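Phosphoheptose isomerase (Neisseria gonorrhoeae, PDB 5I01) probably catalyses the zinc-dependent isomerisation of sedoheptulose 7-phosphate to D-glycero-D-manno-heptose 7-phosphate, the first step towards the heptose of gonococcal lipooligosaccharide. Local coordinates at residues D101-K106 with S127-E132. The protein carries 1 engineered substitution. Numbering follows the deposited sequence.
Sequences DHVFSK and SANVIE
F104 and N129 meet through the ring edge atom CE2 of F104, which lies 3.3 Å from ND2 of N129. Ring and amide planes are inclined at 41°, too steep for a parallel stack. N129 CG sits between its own backbone N and carbonyl carbon (chi1 56°), which puts that carbon 3.4 Å from F104 CE2. The methyl CG2 of V103 stands 3.9 Å above the ring plane, over its centre, and also meets N129 ND2. Near the start of both segments A128 CB touches the D101 carboxylate; toward their ends S105 CB packs on the backbone carbonyl of E132. E132 CB in turn comes within 3.3 Å of D101 O.

Polar links run through water and backbone. One water donates to N129 O (2.8 Å) and accepts from S105 N, bridging the two segments; its link to D101 O, at 2.5 Å, is unusually short and so less certain. D101 O also receives a CA-H...O contact from N129 CA (3.5 Å). In this SIS domain, a parallel-sheet α/β fold, the bridge joins the start of helix 128-139, just after strand 117-122, to the turn leading into helix 105-111. The N129 amide is held by a hydrogen bond from N54 ND2 to its OD1, and N54, like S127, is a predicted substrate-binding residue, which places N129 probably in the second shell of the sugar-phosphate pocket.

E132 and H102 lie side by side, pointing the same way, with OE1 of E132 3.6 Å from ND1 of H102 and carboxylate and imidazole planes 85° apart.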
loop_
_atom_site.group_PDB
_atom_site.type_symbol
_atom_site.label_atom_id
_atom_site.label_comp_id
_atom_site.label_asym_id
_atom_site.label_seq_id
_atom_site.Cartn_x
_atom_site.Cartn_y
_atom_site.Cartn_z
ATOM N N ASP A 101 -0.574 -18.217 -3.812
ATOM C CA ASP A 101 -1.890 -18.531 -4.376
ATOM C C ASP A 101 -3.068 -18.365 -3.390
ATOM O O ASP A 101 -4.227 -18.436 -3.805
ATOM C CB ASP A 101 -1.877 -19.950 -4.972
ATOM C CG ASP A 101 -0.790 -20.142 -6.061
ATOM O OD1 ASP A 101 -0.092 -19.160 -6.452
ATOM O OD2 ASP A 101 -0.636 -21.301 -6.523
ATOM N N HIS A 102 -2.770 -18.152 -2.105
ATOM C CA HIS A 102 -3.785 -17.939 -1.083
ATOM C C HIS A 102 -3.866 -16.481 -0.589
ATOM O O HIS A 102 -4.584 -16.200 0.372
ATOM C CB HIS A 102 -3.511 -18.868 0.110
ATOM C CG HIS A 102 -3.279 -20.298 -0.278
ATOM N ND1 HIS A 102 -4.306 -21.165 -0.586
ATOM C CD2 HIS A 102 -2.134 -21.009 -0.420
ATOM C CE1 HIS A 102 -3.805 -22.346 -0.897
ATOM N NE2 HIS A 102 -2.490 -22.278 -0.805
ATOM N N VAL A 103 -3.151 -15.551 -1.232
ATOM C CA VAL A 103 -3.138 -14.159 -0.759
ATOM C C VAL A 103 -4.482 -13.446 -0.830
ATOM O O VAL A 103 -4.742 -12.574 -0.014
ATOM C CB VAL A 103 -2.040 -13.273 -1.411
ATOM C CG1 VAL A 103 -0.650 -13.787 -1.040
ATOM C CG2 VAL A 103 -2.232 -13.124 -2.919
ATOM N N PHE A 104 -5.323 -13.809 -1.795
ATOM C CA PHE A 104 -6.679 -13.236 -1.916
ATOM C C PHE A 104 -7.749 -14.122 -1.264
ATOM O O PHE A 104 -8.640 -13.622 -0.564
ATOM C CB PHE A 104 -7.035 -12.981 -3.390
ATOM C CG PHE A 104 -6.058 -12.079 -4.119
ATOM C CD1 PHE A 104 -5.504 -10.955 -3.500
ATOM C CD2 PHE A 104 -5.714 -12.337 -5.439
ATOM C CE1 PHE A 104 -4.617 -10.138 -4.179
ATOM C CE2 PHE A 104 -4.829 -11.517 -6.124
ATOM C CZ PHE A 104 -4.284 -10.419 -5.498
ATOM N N SER A 105 -7.655 -15.429 -1.478
ATOM C CA SER A 105 -8.598 -16.378 -0.879
ATOM C C SER A 105 -8.669 -16.336 0.660
ATOM O O SER A 105 -9.719 -16.605 1.215
ATOM C CB SER A 105 -8.294 -17.809 -1.344
ATOM O OG SER A 105 -7.197 -18.349 -0.630
ATOM N N LYS A 106 -7.574 -16.006 1.347
ATOM C CA LYS A 106 -7.596 -15.895 2.817
ATOM C C LYS A 106 -8.299 -14.627 3.310
ATOM O O LYS A 106 -8.999 -14.647 4.326
ATOM C CB LYS A 106 -6.184 -15.983 3.402
ATOM C CG LYS A 106 -5.591 -17.387 3.348
ATOM C CD LYS A 106 -4.409 -17.560 4.283
ATOM C CE LYS A 106 -4.832 -17.720 5.744
ATOM N NZ LYS A 106 -5.538 -19.006 6.013
ATOM N N SER A 127 -5.031 -16.564 -13.586
ATOM C CA SER A 127 -4.312 -16.180 -12.373
ATOM C C SER A 127 -4.673 -17.109 -11.210
ATOM O O SER A 127 -5.830 -17.133 -10.763
ATOM C CB SER A 127 -4.615 -14.730 -11.983
ATOM O OG SER A 127 -4.011 -13.828 -12.888
ATOM N N ALA A 128 -3.670 -17.859 -10.736
ATOM C CA ALA A 128 -3.839 -18.845 -9.661
ATOM C C ALA A 128 -4.467 -18.272 -8.385
ATOM O O ALA A 128 -5.395 -18.879 -7.826
ATOM C CB ALA A 128 -2.507 -19.509 -9.341
ATOM N N ASN A 129 -3.979 -17.112 -7.928
ATOM C CA ASN A 129 -4.551 -16.492 -6.711
ATOM C C ASN A 129 -5.967 -15.934 -6.881
ATOM O O ASN A 129 -6.742 -15.953 -5.921
ATOM C CB ASN A 129 -3.623 -15.459 -6.053
ATOM C CG ASN A 129 -3.200 -14.345 -6.982
ATOM O OD1 ASN A 129 -3.684 -14.222 -8.107
ATOM N ND2 ASN A 129 -2.270 -13.525 -6.507
ATOM N N VAL A 130 -6.309 -15.486 -8.086
ATOM C CA VAL A 130 -7.688 -15.062 -8.394
ATOM C C VAL A 130 -8.651 -16.256 -8.502
ATOM O O VAL A 130 -9.792 -16.157 -8.066
ATOM C CB VAL A 130 -7.772 -14.209 -9.673
ATOM C CG1 VAL A 130 -9.207 -13.709 -9.885
ATOM C CG2 VAL A 130 -6.788 -13.045 -9.598
ATOM N N ILE A 131 -8.185 -17.373 -9.071
ATOM C CA ILE A 131 -8.946 -18.648 -9.075
ATOM C C ILE A 131 -9.276 -19.124 -7.650
ATOM O O ILE A 131 -10.442 -19.419 -7.344
ATOM C CB ILE A 131 -8.185 -19.782 -9.827
ATOM C CG1 ILE A 131 -8.128 -19.492 -11.345
ATOM C CG2 ILE A 131 -8.805 -21.161 -9.547
ATOM C CD1 ILE A 131 -7.096 -20.324 -12.092
ATOM N N GLU A 132 -8.262 -19.209 -6.789
ATOM C CA GLU A 132 -8.487 -19.623 -5.394
ATOM C C GLU A 132 -9.465 -18.682 -4.667
ATOM O O GLU A 132 -10.268 -19.141 -3.841
ATOM C CB GLU A 132 -7.161 -19.766 -4.621
ATOM C CG GLU A 132 -6.445 -21.097 -4.837
ATOM C CD GLU A 132 -7.046 -22.248 -4.019
ATOM O OE1 GLU A 132 -7.034 -22.187 -2.761
ATOM O OE2 GLU A 132 -7.524 -23.232 -4.625
HETATM O O HOH W 1 -5.620 -16.401 -3.340
#